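Local coordinates for pirin family protein (Acinetobacter baumannii, PDB 6D0P), which is a metal-binding bicupin of the pirin family that probably acts as a quercetin 2,3-dioxygenase, at residues F41-T55 with A117-N131. Sequence-based numbering, arbitrary orientation.
Sequences FLLLDYAAPYNFSPT and AEHGGLFEMVQLWVN
Leu43 CD2 sits over one face of the Trp129 indole, 3.8 Å from the centroid of its five-membered ring and 6° off the normal, a CH-pi contact. In the ring plane, Trp129 NE1 donates to Gln127 OE1 at 3.0 Å, which fixes the rotation of that amide; Gln127 NE2 in turn bonds Glu110, a ligand of the bound manganese, and Thr73. Gln127 thus belongs to the second shell of the manganese site, on the face of the sheet that carries Leu43 and Trp129. On the other face, Tyr46 OH gives a short 2.6 Å bond to Glu124 OE2, on its anti side and 19° out of the carboxylate plane. With CG anti to the backbone N (chi1 -178°) and the chain extended beyond it, Glu124 brings its carboxylate to the Tyr46 hydroxyl, alongside Pro49, and Lys247 salt-bridges the same oxygen.

Antiparallel pairing underlies both faces, Asp45 N meeting Gln127 O at 2.9 Å. It is interrupted by a classic bulge where Leu42 and Leu43 both face Trp129, and by a second between Ala47 and Tyr50, where a water bridges Ala48 O (2.7 Å) and Phe123 O (2.8 Å). Beyond the strands, Thr55 N bonds Ala117 O (3.0 Å) in the last turn of helix 114-119. Strand 23-30 lies beside strand 41-52, and strand 69-75 beside strand 121-131, while Leu251 of strand 245-253 packs against Phe41, Leu44 and Leu128.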
ATOM      1  N   PHE A  41      -8.856   1.067  -3.314  1.00 13.20           N
ATOM      2  CA  PHE A  41      -7.950   0.554  -2.325  1.00 12.81           C
ATOM      3  C   PHE A  41      -8.683  -0.451  -1.447  1.00 13.30           C
ATOM      4  O   PHE A  41      -9.829  -0.243  -1.134  1.00 15.07           O
ATOM      5  CB  PHE A  41      -7.297   1.704  -1.561  1.00 12.18           C
ATOM      6  CG  PHE A  41      -6.601   2.633  -2.514  1.00 12.21           C
ATOM      7  CD1 PHE A  41      -5.411   2.255  -3.113  1.00 12.70           C
ATOM      8  CD2 PHE A  41      -7.184   3.833  -2.888  1.00 12.42           C
ATOM      9  CE1 PHE A  41      -4.790   3.065  -4.055  1.00 12.92           C
ATOM     10  CE2 PHE A  41      -6.556   4.650  -3.816  1.00 12.62           C
ATOM     11  CZ  PHE A  41      -5.366   4.267  -4.398  1.00 13.54           C
ATOM     12  N   LEU A  42      -7.978  -1.503  -1.028  1.00 13.36           N
ATOM     13  CA  LEU A  42      -8.606  -2.605  -0.256  1.00 13.83           C
ATOM     14  C   LEU A  42      -8.068  -2.725   1.175  1.00 14.41           C
ATOM     15  O   LEU A  42      -8.830  -3.111   2.075  1.00 15.33           O
ATOM     16  CB  LEU A  42      -8.320  -3.927  -0.971  1.00 13.78           C
ATOM     17  CG  LEU A  42      -9.082  -4.176  -2.269  1.00 13.82           C
ATOM     18  CD1 LEU A  42      -8.502  -5.381  -2.988  1.00 14.41           C
ATOM     19  CD2 LEU A  42     -10.571  -4.333  -1.987  1.00 13.93           C
ATOM     20  N   LEU A  43      -6.805  -2.426   1.383  1.00 14.14           N
ATOM     21  CA  LEU A  43      -6.175  -2.684   2.669  1.00 15.33           C
ATOM     22  C   LEU A  43      -4.847  -1.941   2.765  1.00 14.75           C
ATOM     23  O   LEU A  43      -4.127  -1.837   1.788  1.00 13.54           O
ATOM     24  CB  LEU A  43      -5.930  -4.188   2.779  1.00 18.36           C
ATOM     25  CG  LEU A  43      -5.397  -4.662   4.123  1.00 21.41           C
ATOM     26  CD1 LEU A  43      -6.374  -5.610   4.789  1.00 25.98           C
ATOM     27  CD2 LEU A  43      -4.034  -5.270   3.975  1.00 24.34           C
ATOM     28  N   LEU A  44      -4.532  -1.470   3.963  1.00 14.55           N
ATOM     29  CA  LEU A  44      -3.219  -0.859   4.233  1.00 15.53           C
ATOM     30  C   LEU A  44      -2.755  -1.333   5.608  1.00 15.16           C
ATOM     31  O   LEU A  44      -3.445  -1.108   6.646  1.00 14.40           O
ATOM     32  CB  LEU A  44      -3.271   0.674   4.172  1.00 17.22           C
ATOM     33  CG  LEU A  44      -1.907   1.372   4.125  1.00 20.01           C
ATOM     34  CD1 LEU A  44      -2.050   2.839   3.738  1.00 24.03           C
ATOM     35  CD2 LEU A  44      -1.164   1.268   5.449  1.00 20.53           C
ATOM     36  N   ASP A  45      -1.622  -2.023   5.588  1.00 15.21           N
ATOM     37  CA  ASP A  45      -0.949  -2.490   6.802  1.00 15.66           C
ATOM     38  C   ASP A  45       0.377  -1.739   6.929  1.00 14.35           C
ATOM     39  O   ASP A  45       1.190  -1.734   5.987  1.00 14.95           O
ATOM     40  CB  ASP A  45      -0.656  -3.984   6.777  1.00 17.11           C
ATOM     41  CG  ASP A  45      -1.827  -4.872   7.149  1.00 20.51           C
ATOM     42  OD1 ASP A  45      -2.811  -4.349   7.730  1.00 22.11           O
ATOM     43  OD2 ASP A  45      -1.714  -6.104   6.884  1.00 23.45           O
ATOM     44  N   TYR A  46       0.599  -1.132   8.080  1.00 13.65           N
ATOM     45  CA  TYR A  46       1.838  -0.393   8.297  1.00 13.86           C
ATOM     46  C   TYR A  46       2.700  -1.057   9.366  1.00 13.51           C
ATOM     47  O   TYR A  46       2.316  -1.119  10.538  1.00 13.21           O
ATOM     48  CB  TYR A  46       1.522   1.051   8.691  1.00 13.98           C
ATOM     49  CG  TYR A  46       2.696   1.883   9.135  1.00 14.62           C
ATOM     50  CD1 TYR A  46       3.884   1.889   8.434  1.00 15.86           C
ATOM     51  CD2 TYR A  46       2.596   2.731  10.224  1.00 15.94           C
ATOM     52  CE1 TYR A  46       4.958   2.686   8.818  1.00 16.37           C
ATOM     53  CE2 TYR A  46       3.657   3.536  10.617  1.00 17.11           C
ATOM     54  CZ  TYR A  46       4.849   3.508   9.922  1.00 16.52           C
ATOM     55  OH  TYR A  46       5.907   4.294  10.310  1.00 16.92           O
ATOM     56  N   ALA A  47       3.865  -1.548   8.971  1.00 14.74           N
ATOM     57  CA  ALA A  47       4.828  -2.033   9.953  1.00 14.89           C
ATOM     58  C   ALA A  47       5.639  -0.823  10.419  1.00 16.12           C
ATOM     59  O   ALA A  47       6.574  -0.399   9.726  1.00 17.26           O
ATOM     60  CB  ALA A  47       5.715  -3.088   9.358  1.00 16.17           C
ATOM     61  N   ALA A  48       5.225  -0.217  11.520  1.00 14.49           N
ATOM     62  CA  ALA A  48       5.971   0.882  12.102  1.00 15.82           C
ATOM     63  C   ALA A  48       7.342   0.357  12.548  1.00 16.31           C
ATOM     64  O   ALA A  48       7.480  -0.845  12.775  1.00 16.36           O
ATOM     65  CB  ALA A  48       5.197   1.467  13.250  1.00 16.75           C
ATOM     66  N   PRO A  49       8.337   1.234  12.675  1.00 17.01           N
ATOM     67  CA  PRO A  49       9.725   0.815  13.010  1.00 17.42           C
ATOM     68  C   PRO A  49       9.763  -0.167  14.186  1.00 17.37           C
ATOM     69  O   PRO A  49       9.254   0.136  15.272  1.00 16.98           O
ATOM     70  CB  PRO A  49      10.467   2.118  13.315  1.00 18.22           C
ATOM     71  CG  PRO A  49       9.749   3.124  12.448  1.00 18.76           C
ATOM     72  CD  PRO A  49       8.295   2.699  12.490  1.00 18.11           C
ATOM     73  N   TYR A  50      10.333  -1.335  13.929  1.00 16.51           N
ATOM     74  CA  TYR A  50      10.408  -2.405  14.916  1.00 17.62           C
ATOM     75  C   TYR A  50      11.794  -3.044  14.836  1.00 16.32           C
ATOM     76  O   TYR A  50      12.273  -3.394  13.758  1.00 15.77           O
ATOM     77  CB  TYR A  50       9.304  -3.438  14.653  1.00 17.57           C
ATOM     78  CG  TYR A  50       9.188  -4.513  15.697  1.00 18.79           C
ATOM     79  CD1 TYR A  50      10.034  -5.610  15.704  1.00 20.55           C
ATOM     80  CD2 TYR A  50       8.212  -4.441  16.682  1.00 22.11           C
ATOM     81  CE1 TYR A  50       9.918  -6.607  16.665  1.00 22.29           C
ATOM     82  CE2 TYR A  50       8.081  -5.435  17.641  1.00 22.76           C
ATOM     83  CZ  TYR A  50       8.933  -6.517  17.627  1.00 22.39           C
ATOM     84  OH  TYR A  50       8.786  -7.494  18.562  1.00 27.66           O
ATOM     85  N   ASN A  51      12.429  -3.215  15.982  1.00 17.09           N
ATOM     86  CA  ASN A  51      13.782  -3.731  16.009  1.00 18.21           C
ATOM     87  C   ASN A  51      13.825  -5.266  15.941  1.00 17.97           C
ATOM     88  O   ASN A  51      13.263  -5.952  16.791  1.00 19.06           O
ATOM     89  CB  ASN A  51      14.519  -3.311  17.280  1.00 18.74           C
ATOM     90  CG  ASN A  51      15.961  -3.765  17.227  1.00 21.09           C
ATOM     91  OD1 ASN A  51      16.655  -3.456  16.272  1.00 20.75           O
ATOM     92  ND2 ASN A  51      16.397  -4.533  18.213  1.00 22.26           N
ATOM     93  N   PHE A  52      14.551  -5.780  14.956  1.00 16.67           N
ATOM     94  CA  PHE A  52      14.816  -7.201  14.875  1.00 17.20           C
ATOM     95  C   PHE A  52      16.319  -7.421  15.046  1.00 17.63           C
ATOM     96  O   PHE A  52      17.099  -6.924  14.251  1.00 17.90           O
ATOM     97  CB  PHE A  52      14.382  -7.789  13.537  1.00 16.80           C
ATOM     98  CG  PHE A  52      12.895  -7.905  13.390  1.00 16.57           C
ATOM     99  CD1 PHE A  52      12.222  -8.983  13.944  1.00 17.06           C
ATOM    100  CD2 PHE A  52      12.167  -6.930  12.727  1.00 16.94           C
ATOM    101  CE1 PHE A  52      10.847  -9.088  13.833  1.00 16.85           C
ATOM    102  CE2 PHE A  52      10.786  -7.041  12.616  1.00 16.51           C
ATOM    103  CZ  PHE A  52      10.137  -8.125  13.163  1.00 16.00           C
ATOM    104  N   SER A  53      16.713  -8.138  16.091  1.00 17.81           N
ATOM    105  CA  SER A  53      18.103  -8.443  16.269  1.00 18.26           C
ATOM    106  C   SER A  53      18.493  -9.524  15.243  1.00 19.60           C
ATOM    107  O   SER A  53      17.603 -10.174  14.623  1.00 18.64           O
ATOM    108  CB  SER A  53      18.372  -8.891  17.681  1.00 18.80           C
ATOM    109  OG  SER A  53      17.639 -10.068  17.966  1.00 18.81           O
ATOM    110  N   PRO A  54      19.799  -9.710  15.028  1.00 20.66           N
ATOM    111  CA  PRO A  54      20.323 -10.682  14.057  1.00 21.53           C
ATOM    112  C   PRO A  54      19.779 -12.106  14.256  1.00 21.89           C
ATOM    113  O   PRO A  54      19.623 -12.574  15.396  1.00 21.07           O
ATOM    114  CB  PRO A  54      21.839 -10.664  14.310  1.00 22.97           C
ATOM    115  CG  PRO A  54      22.098  -9.253  14.765  1.00 22.71           C
ATOM    116  CD  PRO A  54      20.904  -8.942  15.634  1.00 21.79           C
ATOM    117  N   THR A  55      19.502 -12.798  13.155  1.00 21.26           N
ATOM    118  CA  THR A  55      18.945 -14.141  13.245  1.00 22.45           C
ATOM    119  C   THR A  55      19.411 -14.999  12.061  1.00 23.50           C
ATOM    120  O   THR A  55      19.747 -14.501  11.003  1.00 23.56           O
ATOM    121  CB  THR A  55      17.407 -14.114  13.263  1.00 22.70           C
ATOM    122  OG1 THR A  55      16.912 -15.447  13.384  1.00 23.64           O
ATOM    123  CG2 THR A  55      16.787 -13.505  12.027  1.00 22.82           C
ATOM    124  N   ALA A 117      18.304  -9.951   7.724  1.00 19.23           N
ATOM    125  CA  ALA A 117      18.250 -10.926   8.813  1.00 20.54           C
ATOM    126  C   ALA A 117      19.612 -10.998   9.503  1.00 22.50           C
ATOM    127  O   ALA A 117      19.669 -11.009  10.718  1.00 24.06           O
ATOM    128  CB  ALA A 117      17.862 -12.294   8.306  1.00 20.28           C
ATOM    129  N   GLU A 118      20.678 -11.012   8.713  1.00 22.63           N
ATOM    130  CA  GLU A 118      22.042 -11.149   9.247  1.00 25.01           C
ATOM    131  C   GLU A 118      22.439  -9.923  10.075  1.00 24.10           C
ATOM    132  O   GLU A 118      23.072 -10.061  11.109  1.00 22.52           O
ATOM    133  CB  GLU A 118      23.051 -11.338   8.108  1.00 29.52           C
ATOM    134  CG  GLU A 118      24.505 -11.359   8.568  1.00 36.03           C
ATOM    135  CD  GLU A 118      25.557 -11.315   7.463  1.00 43.46           C
ATOM    136  OE1 GLU A 118      25.240 -11.719   6.328  1.00 47.73           O
ATOM    137  OE2 GLU A 118      26.693 -10.867   7.740  1.00 51.93           O
ATOM    138  N   HIS A 119      22.111  -8.733   9.611  1.00 24.42           N
ATOM    139  CA  HIS A 119      22.565  -7.522  10.311  1.00 24.47           C
ATOM    140  C   HIS A 119      21.557  -7.052  11.371  1.00 23.61           C
ATOM    141  O   HIS A 119      21.986  -6.470  12.359  1.00 22.53           O
ATOM    142  CB  HIS A 119      22.889  -6.397   9.312  1.00 28.68           C
ATOM    143  CG  HIS A 119      24.072  -6.693   8.450  1.00 32.17           C
ATOM    144  ND1 HIS A 119      23.956  -7.361   7.242  1.00 35.28           N
ATOM    145  CD2 HIS A 119      25.387  -6.453   8.628  1.00 35.81           C
ATOM    146  CE1 HIS A 119      25.153  -7.500   6.708  1.00 39.69           C
ATOM    147  NE2 HIS A 119      26.047  -6.956   7.539  1.00 37.34           N
ATOM    148  N   GLY A 120      20.255  -7.305  11.185  1.00 20.49           N
ATOM    149  CA  GLY A 120      19.244  -6.832  12.120  1.00 20.76           C
ATOM    150  C   GLY A 120      19.067  -5.318  12.042  1.00 19.59           C
ATOM    151  O   GLY A 120      19.641  -4.671  11.190  1.00 19.46           O
ATOM    152  N   GLY A 121      18.295  -4.754  12.952  1.00 19.12           N
ATOM    153  CA  GLY A 121      18.005  -3.320  12.959  1.00 19.59           C
ATOM    154  C   GLY A 121      16.507  -3.051  12.825  1.00 19.31           C
ATOM    155  O   GLY A 121      15.707  -3.973  12.953  1.00 17.76           O
ATOM    156  N   LEU A 122      16.138  -1.796  12.555  1.00 17.93           N
ATOM    157  CA  LEU A 122      14.736  -1.418  12.468  1.00 18.43           C
ATOM    158  C   LEU A 122      14.169  -1.851  11.117  1.00 16.44           C
ATOM    159  O   LEU A 122      14.801  -1.724  10.074  1.00 16.75           O
ATOM    160  CB  LEU A 122      14.570   0.098  12.639  1.00 18.40           C
ATOM    161  CG  LEU A 122      14.962   0.673  13.998  1.00 21.76           C
ATOM    162  CD1 LEU A 122      14.934   2.195  13.975  1.00 23.38           C
ATOM    163  CD2 LEU A 122      14.057   0.134  15.094  1.00 23.36           C
ATOM    164  N   PHE A 123      12.951  -2.335  11.179  1.00 16.01           N
ATOM    165  CA  PHE A 123      12.208  -2.760  10.030  1.00 15.15           C
ATOM    166  C   PHE A 123      10.990  -1.847   9.923  1.00 14.27           C
ATOM    167  O   PHE A 123      10.293  -1.653  10.914  1.00 14.55           O
ATOM    168  CB  PHE A 123      11.791  -4.223  10.196  1.00 16.24           C
ATOM    169  CG  PHE A 123      11.044  -4.803   9.025  1.00 16.42           C
ATOM    170  CD1 PHE A 123      11.725  -5.232   7.893  1.00 18.89           C
ATOM    171  CD2 PHE A 123       9.670  -4.941   9.060  1.00 17.68           C
ATOM    172  CE1 PHE A 123      11.050  -5.789   6.820  1.00 19.64           C
ATOM    173  CE2 PHE A 123       8.993  -5.501   7.989  1.00 19.13           C
ATOM    174  CZ  PHE A 123       9.679  -5.918   6.867  1.00 19.42           C
ATOM    175  N   GLU A 124      10.731  -1.298   8.749  1.00 13.67           N
ATOM    176  CA  GLU A 124       9.582  -0.423   8.565  1.00 13.87           C
ATOM    177  C   GLU A 124       9.112  -0.585   7.125  1.00 14.27           C
ATOM    178  O   GLU A 124       9.922  -0.482   6.202  1.00 13.48           O
ATOM    179  CB  GLU A 124       9.955   1.035   8.865  1.00 15.09           C
ATOM    180  CG  GLU A 124       8.779   2.008   8.728  1.00 15.33           C
ATOM    181  CD  GLU A 124       9.153   3.480   8.861  1.00 17.10           C
ATOM    182  OE1 GLU A 124      10.370   3.792   8.714  1.00 17.68           O
ATOM    183  OE2 GLU A 124       8.219   4.319   9.090  1.00 18.33           O
HETATM  184  N   MSE A 125       7.824  -0.856   6.941  0.70 14.93           N
HETATM  185  CA  MSE A 125       7.282  -1.026   5.597  0.70 16.92           C
HETATM  186  C   MSE A 125       5.812  -0.787   5.583  0.70 15.30           C
HETATM  187  O   MSE A 125       5.190  -0.702   6.627  0.70 14.50           O
HETATM  188  CB  MSE A 125       7.607  -2.424   5.033  0.70 21.51           C
HETATM  189  CG  MSE A 125       6.889  -3.578   5.709  0.70 28.32           C
HETATM  190 SE   MSE A 125       6.679  -5.135   4.482  0.70 41.58          SE
HETATM  191  CE  MSE A 125       4.722  -4.987   4.477  0.70 41.83           C
ATOM    192  N   VAL A 126       5.273  -0.632   4.380  1.00 13.86           N
ATOM    193  CA  VAL A 126       3.833  -0.531   4.142  1.00 13.98           C
ATOM    194  C   VAL A 126       3.454  -1.596   3.104  1.00 13.85           C
ATOM    195  O   VAL A 126       4.217  -1.812   2.106  1.00 14.44           O
ATOM    196  CB  VAL A 126       3.414   0.868   3.641  1.00 14.67           C
ATOM    197  CG1 VAL A 126       2.066   0.837   2.924  1.00 14.42           C
ATOM    198  CG2 VAL A 126       3.382   1.868   4.784  1.00 16.05           C
ATOM    199  N   GLN A 127       2.358  -2.300   3.358  1.00 13.77           N
ATOM    200  CA  GLN A 127       1.751  -3.156   2.335  1.00 15.54           C
ATOM    201  C   GLN A 127       0.333  -2.634   2.061  1.00 14.33           C
ATOM    202  O   GLN A 127      -0.494  -2.475   2.981  1.00 13.98           O
ATOM    203  CB  GLN A 127       1.748  -4.658   2.652  1.00 18.75           C
ATOM    204  CG  GLN A 127       1.149  -5.466   1.484  1.00 23.46           C
ATOM    205  CD  GLN A 127       1.411  -6.957   1.504  1.00 28.62           C
ATOM    206  OE1 GLN A 127       0.489  -7.762   1.709  1.00 28.34           O
ATOM    207  NE2 GLN A 127       2.677  -7.336   1.304  1.00 28.53           N
ATOM    208  N   LEU A 128       0.099  -2.315   0.793  1.00 12.58           N
ATOM    209  CA  LEU A 128      -1.150  -1.790   0.303  1.00 13.19           C
ATOM    210  C   LEU A 128      -1.761  -2.774  -0.699  1.00 13.79           C
ATOM    211  O   LEU A 128      -1.077  -3.220  -1.640  1.00 14.88           O
ATOM    212  CB  LEU A 128      -0.850  -0.451  -0.383  1.00 14.47           C
ATOM    213  CG  LEU A 128      -1.997   0.187  -1.169  1.00 15.51           C
ATOM    214  CD1 LEU A 128      -3.035   0.749  -0.226  1.00 15.61           C
ATOM    215  CD2 LEU A 128      -1.488   1.304  -2.065  1.00 16.83           C
ATOM    216  N   TRP A 129      -3.015  -3.130  -0.514  1.00 12.42           N
ATOM    217  CA  TRP A 129      -3.720  -3.936  -1.483  1.00 12.85           C
ATOM    218  C   TRP A 129      -4.563  -2.996  -2.355  1.00 12.94           C
ATOM    219  O   TRP A 129      -5.278  -2.154  -1.811  1.00 12.28           O
ATOM    220  CB  TRP A 129      -4.617  -4.945  -0.799  1.00 13.24           C
ATOM    221  CG  TRP A 129      -3.925  -6.029  -0.037  1.00 14.62           C
ATOM    222  CD1 TRP A 129      -2.604  -6.125   0.311  1.00 15.72           C
ATOM    223  CD2 TRP A 129      -4.584  -7.151   0.567  1.00 15.87           C
ATOM    224  NE1 TRP A 129      -2.394  -7.272   1.024  1.00 16.18           N
ATOM    225  CE2 TRP A 129      -3.588  -7.922   1.201  1.00 16.32           C
ATOM    226  CE3 TRP A 129      -5.904  -7.617   0.562  1.00 16.96           C
ATOM    227  CZ2 TRP A 129      -3.891  -9.108   1.866  1.00 17.60           C
ATOM    228  CZ3 TRP A 129      -6.202  -8.797   1.209  1.00 17.90           C
ATOM    229  CH2 TRP A 129      -5.210  -9.520   1.869  1.00 17.92           C
ATOM    230  N   VAL A 130      -4.481  -3.173  -3.654  1.00 11.66           N
ATOM    231  CA  VAL A 130      -5.217  -2.399  -4.640  1.00 12.57           C
ATOM    232  C   VAL A 130      -6.112  -3.350  -5.434  1.00 12.89           C
ATOM    233  O   VAL A 130      -5.643  -4.372  -5.991  1.00 13.58           O
ATOM    234  CB  VAL A 130      -4.276  -1.640  -5.582  1.00 13.26           C
ATOM    235  CG1 VAL A 130      -5.041  -0.783  -6.579  1.00 15.29           C
ATOM    236  CG2 VAL A 130      -3.279  -0.790  -4.804  1.00 13.39           C
ATOM    237  N   ASN A 131      -7.369  -2.973  -5.570  1.00 12.35           N
ATOM    238  CA  ASN A 131      -8.322  -3.801  -6.266  1.00 12.80           C
ATOM    239  C   ASN A 131      -8.156  -3.645  -7.779  1.00 12.84           C
ATOM    240  O   ASN A 131      -7.630  -2.665  -8.267  1.00 13.77           O
ATOM    241  CB  ASN A 131      -9.760  -3.475  -5.849  1.00 13.39           C
ATOM    242  CG  ASN A 131     -10.710  -4.655  -5.971  1.00 14.24           C
ATOM    243  OD1 ASN A 131     -10.323  -5.740  -6.427  1.00 13.83           O
ATOM    244  ND2 ASN A 131     -11.953  -4.470  -5.512  1.00 13.68           N
TER
HETATM  245  O   HOH W   1       8.114  -3.294  11.723  1.00 40.20           O
HETATM  246  O   HOH W   2      17.095  -9.821  11.881  1.00 16.35           O